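Local coordinates for protein transcriptional regulator, Crp/Fnr family (Eubacterium rectale ATCC 33656, PDB 3DV8) that is probably a transcriptional regulator of the Crp/Fnr family, joining a cyclic nucleotide-binding type of sensor domain to a helix-turn-helix domain that would bind DNA, at residues L48-G53 / L72-M77; S52-T57 / A97-D102. One frame throughout, in Å; residues are numbered along the deposited sequence.

Interaction 1 (L48-G53 / L72-M77)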
ATOM      1  N   LEU A  48      14.109   6.292  11.949  1.00 60.47           N
ATOM      2  CA  LEU A  48      15.444   6.594  11.417  1.00 60.45           C
ATOM      3  C   LEU A  48      15.380   7.894  10.622  1.00 60.62           C
ATOM      4  O   LEU A  48      14.519   8.031   9.765  1.00 60.89           O
ATOM      5  CB  LEU A  48      15.970   5.466  10.504  1.00 60.16           C
ATOM      6  CG  LEU A  48      15.813   4.016  10.977  1.00 59.37           C
ATOM      7  CD1 LEU A  48      16.226   3.037   9.894  1.00 57.98           C
ATOM      8  CD2 LEU A  48      16.576   3.759  12.262  1.00 60.00           C
ATOM      9  N   LEU A  49      16.267   8.843  10.934  1.00 60.83           N
ATOM     10  CA  LEU A  49      16.404  10.101  10.192  1.00 60.29           C
ATOM     11  C   LEU A  49      17.713   9.937   9.413  1.00 59.44           C
ATOM     12  O   LEU A  49      18.791   9.786  10.010  1.00 59.65           O
ATOM     13  CB  LEU A  49      16.455  11.314  11.130  1.00 59.80           C
ATOM     14  CG  LEU A  49      16.521  12.708  10.483  1.00 61.48           C
ATOM     15  CD1 LEU A  49      15.305  12.990   9.590  1.00 64.12           C
ATOM     16  CD2 LEU A  49      16.664  13.813  11.542  1.00 61.21           C
ATOM     17  N   VAL A  50      17.609   9.917   8.090  1.00 58.31           N
ATOM     18  CA  VAL A  50      18.768   9.746   7.222  1.00 57.64           C
ATOM     19  C   VAL A  50      19.497  11.086   7.096  1.00 57.54           C
ATOM     20  O   VAL A  50      19.000  12.001   6.444  1.00 57.64           O
ATOM     21  CB  VAL A  50      18.346   9.192   5.817  1.00 57.64           C
ATOM     22  CG1 VAL A  50      19.545   9.103   4.863  1.00 55.29           C
ATOM     23  CG2 VAL A  50      17.662   7.820   5.953  1.00 53.73           C
ATOM     24  N   LYS A  51      20.646  11.217   7.762  1.00 58.28           N
ATOM     25  CA  LYS A  51      21.495  12.413   7.623  1.00 58.04           C
ATOM     26  C   LYS A  51      22.094  12.410   6.212  1.00 57.55           C
ATOM     27  O   LYS A  51      22.037  13.422   5.506  1.00 56.90           O
ATOM     28  CB  LYS A  51      22.630  12.453   8.655  1.00 57.72           C
ATOM     29  CG  LYS A  51      23.458  13.759   8.612  1.00 58.88           C
ATOM     30  CD  LYS A  51      24.752  13.668   9.410  1.00 58.99           C
ATOM     31  CE  LYS A  51      25.626  14.892   9.172  1.00 59.32           C
ATOM     32  NZ  LYS A  51      26.937  14.776   9.861  1.00 62.76           N
ATOM     33  N   SER A  52      22.666  11.265   5.824  1.00 57.50           N
ATOM     34  CA  SER A  52      23.312  11.109   4.525  1.00 57.41           C
ATOM     35  C   SER A  52      23.410   9.637   4.128  1.00 57.63           C
ATOM     36  O   SER A  52      24.010   8.854   4.855  1.00 57.57           O
ATOM     37  CB  SER A  52      24.709  11.733   4.589  1.00 57.28           C
ATOM     38  OG  SER A  52      25.413  11.566   3.380  1.00 57.35           O
ATOM     39  N   GLY A  53      22.823   9.273   2.988  1.00 58.11           N
ATOM     40  CA  GLY A  53      22.849   7.894   2.491  1.00 58.73           C
ATOM     41  C   GLY A  53      21.610   7.456   1.721  1.00 59.32           C
ATOM     42  O   GLY A  53      20.839   8.286   1.217  1.00 59.61           O
ATOM     43  N   LEU A  72      14.540   5.452   0.632  1.00 59.74           N
ATOM     44  CA  LEU A  72      14.697   6.620   1.493  1.00 60.08           C
ATOM     45  C   LEU A  72      16.106   7.182   1.234  1.00 60.34           C
ATOM     46  O   LEU A  72      17.080   6.421   1.195  1.00 59.57           O
ATOM     47  CB  LEU A  72      14.514   6.226   2.961  1.00 59.90           C
ATOM     48  CG  LEU A  72      13.182   5.584   3.373  1.00 58.69           C
ATOM     49  CD1 LEU A  72      13.259   5.211   4.837  1.00 56.96           C
ATOM     50  CD2 LEU A  72      11.985   6.508   3.125  1.00 57.06           C
ATOM     51  N   PHE A  73      16.193   8.503   1.042  1.00 61.20           N
ATOM     52  CA  PHE A  73      17.454   9.228   0.746  1.00 61.31           C
ATOM     53  C   PHE A  73      17.784  10.219   1.876  1.00 61.81           C
ATOM     54  O   PHE A  73      17.166  10.155   2.941  1.00 62.19           O
ATOM     55  CB  PHE A  73      17.304   9.945  -0.602  1.00 60.36           C
ATOM     56  CG  PHE A  73      16.991   9.024  -1.735  1.00 58.30           C
ATOM     57  CD1 PHE A  73      18.019   8.326  -2.379  1.00 55.36           C
ATOM     58  CD2 PHE A  73      15.674   8.843  -2.159  1.00 56.34           C
ATOM     59  CE1 PHE A  73      17.744   7.462  -3.445  1.00 57.86           C
ATOM     60  CE2 PHE A  73      15.375   7.979  -3.229  1.00 58.52           C
ATOM     61  CZ  PHE A  73      16.413   7.287  -3.877  1.00 58.55           C
ATOM     62  N   ASP A  74      18.764  11.108   1.656  1.00 62.11           N
ATOM     63  CA  ASP A  74      19.150  12.154   2.633  1.00 62.48           C
ATOM     64  C   ASP A  74      17.907  12.952   3.036  1.00 62.72           C
ATOM     65  O   ASP A  74      17.111  13.291   2.171  1.00 62.58           O
ATOM     66  CB  ASP A  74      20.201  13.134   2.055  1.00 61.80           C
ATOM     67  CG  ASP A  74      21.507  12.448   1.619  1.00 59.81           C
ATOM     68  OD1 ASP A  74      21.552  11.205   1.514  1.00 58.59           O
ATOM     69  OD2 ASP A  74      22.502  13.153   1.370  1.00 58.49           O
HETATM   70  N   MSE A  75      17.740  13.188   4.341  1.00 63.98           N
HETATM   71  CA  MSE A  75      16.602  13.935   4.953  1.00 65.65           C
HETATM   72  C   MSE A  75      15.261  13.207   5.115  1.00 64.89           C
HETATM   73  O   MSE A  75      14.388  13.727   5.805  1.00 64.80           O
HETATM   74  CB  MSE A  75      16.389  15.315   4.315  1.00 65.92           C
HETATM   75  CG  MSE A  75      17.525  16.254   4.569  1.00 67.90           C
HETATM   76 SE   MSE A  75      17.436  17.757   3.417  0.75 72.72          SE
HETATM   77  CE  MSE A  75      18.008  16.846   1.660  1.00 70.66           C
ATOM     78  N   ASP A  76      15.090  12.029   4.509  1.00 64.93           N
ATOM     79  CA  ASP A  76      13.875  11.228   4.707  1.00 65.11           C
ATOM     80  C   ASP A  76      13.840  10.658   6.124  1.00 66.23           C
ATOM     81  O   ASP A  76      14.856  10.637   6.825  1.00 66.18           O
ATOM     82  CB  ASP A  76      13.769  10.055   3.701  1.00 64.61           C
ATOM     83  CG  ASP A  76      13.204  10.464   2.353  1.00 63.49           C
ATOM     84  OD1 ASP A  76      12.205  11.215   2.323  1.00 64.32           O
ATOM     85  OD2 ASP A  76      13.707   9.970   1.318  1.00 62.11           O
HETATM   86  N   MSE A  77      12.647  10.236   6.537  1.00 67.62           N
HETATM   87  CA  MSE A  77      12.437   9.546   7.803  1.00 69.47           C
HETATM   88  C   MSE A  77      11.849   8.183   7.569  1.00 65.58           C
HETATM   89  O   MSE A  77      10.947   8.026   6.764  1.00 64.97           O
HETATM   90  CB  MSE A  77      11.536  10.322   8.746  1.00 68.84           C
HETATM   91  CG  MSE A  77      12.253  10.890   9.945  1.00 72.25           C
HETATM   92 SE   MSE A  77      11.164  12.294  10.643  0.75 80.65          SE
HETATM   93  CE  MSE A  77      11.616  13.670   9.186  1.00 78.25           C
TER

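Interaction 2 (S52-T57 / A97-D102)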
ATOM      1  N   SER A  52      22.666  11.265   5.824  1.00 57.50           N
ATOM      2  CA  SER A  52      23.312  11.109   4.525  1.00 57.41           C
ATOM      3  C   SER A  52      23.410   9.637   4.128  1.00 57.63           C
ATOM      4  O   SER A  52      24.010   8.854   4.855  1.00 57.57           O
ATOM      5  CB  SER A  52      24.709  11.733   4.589  1.00 57.28           C
ATOM      6  OG  SER A  52      25.413  11.566   3.380  1.00 57.35           O
ATOM      7  N   GLY A  53      22.823   9.273   2.988  1.00 58.11           N
ATOM      8  CA  GLY A  53      22.849   7.894   2.491  1.00 58.73           C
ATOM      9  C   GLY A  53      21.610   7.456   1.721  1.00 59.32           C
ATOM     10  O   GLY A  53      20.839   8.286   1.217  1.00 59.61           O
ATOM     11  N   GLN A  54      21.432   6.137   1.643  1.00 59.44           N
ATOM     12  CA  GLN A  54      20.350   5.531   0.878  1.00 59.52           C
ATOM     13  C   GLN A  54      19.908   4.196   1.502  1.00 59.45           C
ATOM     14  O   GLN A  54      20.737   3.297   1.690  1.00 58.86           O
ATOM     15  CB  GLN A  54      20.814   5.342  -0.568  1.00 59.41           C
ATOM     16  CG  GLN A  54      19.720   4.908  -1.555  1.00 61.28           C
ATOM     17  CD  GLN A  54      20.248   4.763  -2.977  1.00 59.66           C
ATOM     18  OE1 GLN A  54      20.954   5.634  -3.488  1.00 58.80           O
ATOM     19  NE2 GLN A  54      19.899   3.665  -3.621  1.00 58.95           N
ATOM     20  N   LEU A  55      18.614   4.112   1.852  1.00 59.67           N
ATOM     21  CA  LEU A  55      17.988   2.920   2.437  1.00 59.01           C
ATOM     22  C   LEU A  55      16.961   2.362   1.463  1.00 57.99           C
ATOM     23  O   LEU A  55      16.374   3.102   0.658  1.00 57.56           O
ATOM     24  CB  LEU A  55      17.310   3.228   3.775  1.00 58.66           C
ATOM     25  CG  LEU A  55      18.178   3.790   4.908  1.00 61.10           C
ATOM     26  CD1 LEU A  55      17.308   4.023   6.154  1.00 60.79           C
ATOM     27  CD2 LEU A  55      19.372   2.873   5.235  1.00 60.37           C
ATOM     28  N   ARG A  56      16.744   1.056   1.561  1.00 56.82           N
ATOM     29  CA  ARG A  56      15.830   0.339   0.699  1.00 56.63           C
ATOM     30  C   ARG A  56      14.858  -0.522   1.521  1.00 56.94           C
ATOM     31  O   ARG A  56      15.295  -1.471   2.191  1.00 56.94           O
ATOM     32  CB  ARG A  56      16.667  -0.552  -0.201  1.00 57.33           C
ATOM     33  CG  ARG A  56      15.894  -1.346  -1.236  1.00 57.49           C
ATOM     34  CD  ARG A  56      16.481  -2.728  -1.410  1.00 56.70           C
ATOM     35  NE  ARG A  56      15.618  -3.564  -2.241  1.00 56.79           N
ATOM     36  CZ  ARG A  56      15.722  -4.882  -2.375  1.00 55.59           C
ATOM     37  NH1 ARG A  56      16.609  -5.575  -1.675  1.00 54.19           N
ATOM     38  NH2 ARG A  56      14.869  -5.513  -3.175  1.00 57.89           N
ATOM     39  N   THR A  57      13.557  -0.191   1.453  1.00 56.16           N
ATOM     40  CA  THR A  57      12.498  -0.961   2.106  1.00 55.36           C
ATOM     41  C   THR A  57      11.961  -1.950   1.078  1.00 54.93           C
ATOM     42  O   THR A  57      11.577  -1.558  -0.009  1.00 54.29           O
ATOM     43  CB  THR A  57      11.386  -0.074   2.642  1.00 55.13           C
ATOM     44  OG1 THR A  57      11.948   0.791   3.628  1.00 55.48           O
ATOM     45  CG2 THR A  57      10.262  -0.912   3.287  1.00 54.62           C
ATOM     46  N   ALA A  97      20.701  -0.803   4.028  1.00 57.23           N
ATOM     47  CA  ALA A  97      21.504   0.293   3.462  1.00 57.47           C
ATOM     48  C   ALA A  97      22.025  -0.073   2.063  1.00 57.39           C
ATOM     49  O   ALA A  97      22.780  -1.038   1.918  1.00 57.22           O
ATOM     50  CB  ALA A  97      22.691   0.629   4.392  1.00 56.59           C
ATOM     51  N   GLU A  98      21.616   0.686   1.046  1.00 57.37           N
ATOM     52  CA  GLU A  98      22.125   0.506  -0.336  1.00 58.15           C
ATOM     53  C   GLU A  98      23.476   1.178  -0.578  1.00 58.89           C
ATOM     54  O   GLU A  98      24.183   0.812  -1.516  1.00 59.46           O
ATOM     55  CB  GLU A  98      21.130   0.998  -1.378  1.00 58.38           C
ATOM     56  CG  GLU A  98      19.998   0.066  -1.580  1.00 56.59           C
ATOM     57  CD  GLU A  98      19.132   0.500  -2.729  1.00 60.43           C
ATOM     58  OE1 GLU A  98      18.601   1.640  -2.692  1.00 58.13           O
ATOM     59  OE2 GLU A  98      18.981  -0.321  -3.654  1.00 57.92           O
ATOM     60  N   LYS A  99      23.763   2.213   0.204  1.00 59.72           N
ATOM     61  CA  LYS A  99      25.054   2.895   0.234  1.00 60.52           C
ATOM     62  C   LYS A  99      25.363   3.082   1.707  1.00 60.96           C
ATOM     63  O   LYS A  99      24.467   2.869   2.548  1.00 61.69           O
ATOM     64  CB  LYS A  99      24.967   4.239  -0.475  1.00 60.36           C
ATOM     65  CG  LYS A  99      24.675   4.116  -1.972  1.00 61.82           C
ATOM     66  CD  LYS A  99      24.682   5.489  -2.632  1.00 61.81           C
ATOM     67  CE  LYS A  99      24.622   5.392  -4.142  1.00 62.27           C
ATOM     68  NZ  LYS A  99      23.330   4.888  -4.599  1.00 64.50           N
ATOM     69  N   ASP A 100      26.615   3.429   2.030  1.00 60.94           N
ATOM     70  CA  ASP A 100      27.014   3.700   3.428  1.00 60.51           C
ATOM     71  C   ASP A 100      26.159   4.854   3.916  1.00 59.76           C
ATOM     72  O   ASP A 100      26.124   5.890   3.256  1.00 60.33           O
ATOM     73  CB  ASP A 100      28.492   4.080   3.550  1.00 60.85           C
ATOM     74  CG  ASP A 100      29.431   2.913   3.321  1.00 61.22           C
ATOM     75  OD1 ASP A 100      28.982   1.783   3.030  1.00 64.28           O
ATOM     76  OD2 ASP A 100      30.650   3.144   3.441  1.00 63.83           O
ATOM     77  N   THR A 101      25.474   4.671   5.043  1.00 58.93           N
ATOM     78  CA  THR A 101      24.515   5.662   5.531  1.00 58.81           C
ATOM     79  C   THR A 101      24.732   6.110   6.981  1.00 58.42           C
ATOM     80  O   THR A 101      24.979   5.286   7.862  1.00 58.19           O
ATOM     81  CB  THR A 101      23.080   5.120   5.364  1.00 58.80           C
ATOM     82  OG1 THR A 101      22.899   4.688   4.008  1.00 58.65           O
ATOM     83  CG2 THR A 101      22.044   6.191   5.696  1.00 58.53           C
ATOM     84  N   ASP A 102      24.649   7.425   7.192  1.00 58.40           N
ATOM     85  CA  ASP A 102      24.714   8.048   8.517  1.00 58.58           C
ATOM     86  C   ASP A 102      23.274   8.318   8.948  1.00 57.79           C
ATOM     87  O   ASP A 102      22.572   9.100   8.303  1.00 55.89           O
ATOM     88  CB  ASP A 102      25.501   9.360   8.475  1.00 59.00           C
ATOM     89  CG  ASP A 102      26.963   9.144   8.200  1.00 59.92           C
ATOM     90  OD1 ASP A 102      27.566   8.265   8.854  1.00 61.82           O
ATOM     91  OD2 ASP A 102      27.520   9.877   7.356  1.00 62.88           O
TER

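Interaction 1 (L48-G53 / L72-M77)
Val50 is held by its backbone to a type II beta turn, Phe73 to Asp76, in the antiparallel beta roll of the cyclic nucleotide-binding domain. Val50 N donates to Asp76 O (3.1 Å), and Val50 O accepts from Met75 N (2.7 Å). The turn closes on itself through Asp76 N and Phe73 O. Asp76 OD2 steadies it further by taking Phe73 N on its anti lone pair, at 2.9 Å. Beyond the turn, Leu49 and Met77 face each other as an antiparallel non-hydrogen-bonded pair.

A side chain makes the polar link farther along. Asp74 CG lies anti to its carbonyl carbon (chi1 -59°), and OD1 accepts Gly53 N at 2.7 Å; this bond is almost straight (179°), and the donor sits above the carboxylate plane. An aspartate suits the place because its short arm carries an acceptor to the backbone just past the corner at Lys51. An alanine here keeps CB beside Lys51 O but takes away the carboxylate, and would probably leave Gly53 N without this acceptor and the bend less firmly tied to the turn.

The remaining contacts are van der Waals packing. The buried, branched Val50 points its side chain at the 72-77 segment, where CB and CG1 touch Phe73 O. The apolar Leu49 and the selenomethionine Met77 share one face of the sheet, where Tyr124 and Leu128 of helix 119-145 also touch Met77. Leu49 CD1 rests 3.7 Å from Met77 CG, and the bend at chi3 (-75°) brings Met77 CE to 3.8 Å from the same methyl.

Interaction 2 (S52-T57 / A97-D102)
Gln54 reaches between Glu98 and Lys99 where two antiparallel strand pairs of the beta roll are separated by a shift of register. On one side of the shift Ser52 and Asp102 form a hydrogen-bonded pair; on the other, Leu55 and Ala97 form a non-hydrogen-bonded pair, with Leu55 CD2 packed on Ala97.

From CB the side chain of Gln54 sets out with CG anti to the backbone N (chi1 -171°) and stays extended. CG passes 3.6 Å from Glu98 OE1. CD lies between the two charged groups, 3.5 Å from Lys99 NZ. At the tip the amide divides its work: OE1 accepts Lys99 NZ at 2.7 Å, from above the carbonyl plane, while NE2 donates a hydrogen bond to Glu98 OE1 at 2.6 Å. That oxygen lies in the amide plane but is met from above its own carboxylate, the two planes standing 72° apart.

Thr101 ties down the backbone between the pairs: OG1 accepts Gln54 N at 3.1 Å and donates to Lys99 O at 2.8 Å. Gly53 passes beside it, at a point where a CB would run into the threonine hydroxyl. Arg56 lays CB 3.7 Å from Glu98 CG but carries its guanidinium away, NE to Thr68 and NH1 to Glu66.

Both charged neighbours have further mates, Glu98 with Arg71 and Lys99 with Glu163 of helix 148-163. Gln54 and Lys99 touch Ile162 of that helix, and Glu98 touches His178 of helix 172-179; the cluster thus lies where the nucleotide-binding type of domain meets the probable DNA-binding part. A glutamine, offering a donor and an acceptor at one tip, can serve an anion and a cation together, and these two opposite demands would be expected to fix which way round its amide lies.

Overall arrangement
Both interactions start from the chain around Ser52 and Gly53, where it leaves strand 46-50 for strand 55-60, and both are partly buried. Interaction 1 fastens the bend to the turn before strand 77-78, chiefly by backbone bonds, one carboxylate and apolar side chains, of which Met77 reaches helix 119-145. Interaction 2 fastens it to the run that ends in strand 101-107; beside its strand pairing it adds a polar and charged cluster, on the side approached by helices 148-163 and 172-179. The two meet directly: Leu55 N bonds with Leu72 O, Val50 packs on Leu55, and Lys51 and Ser52 together face Asp102 as a classic beta bulge.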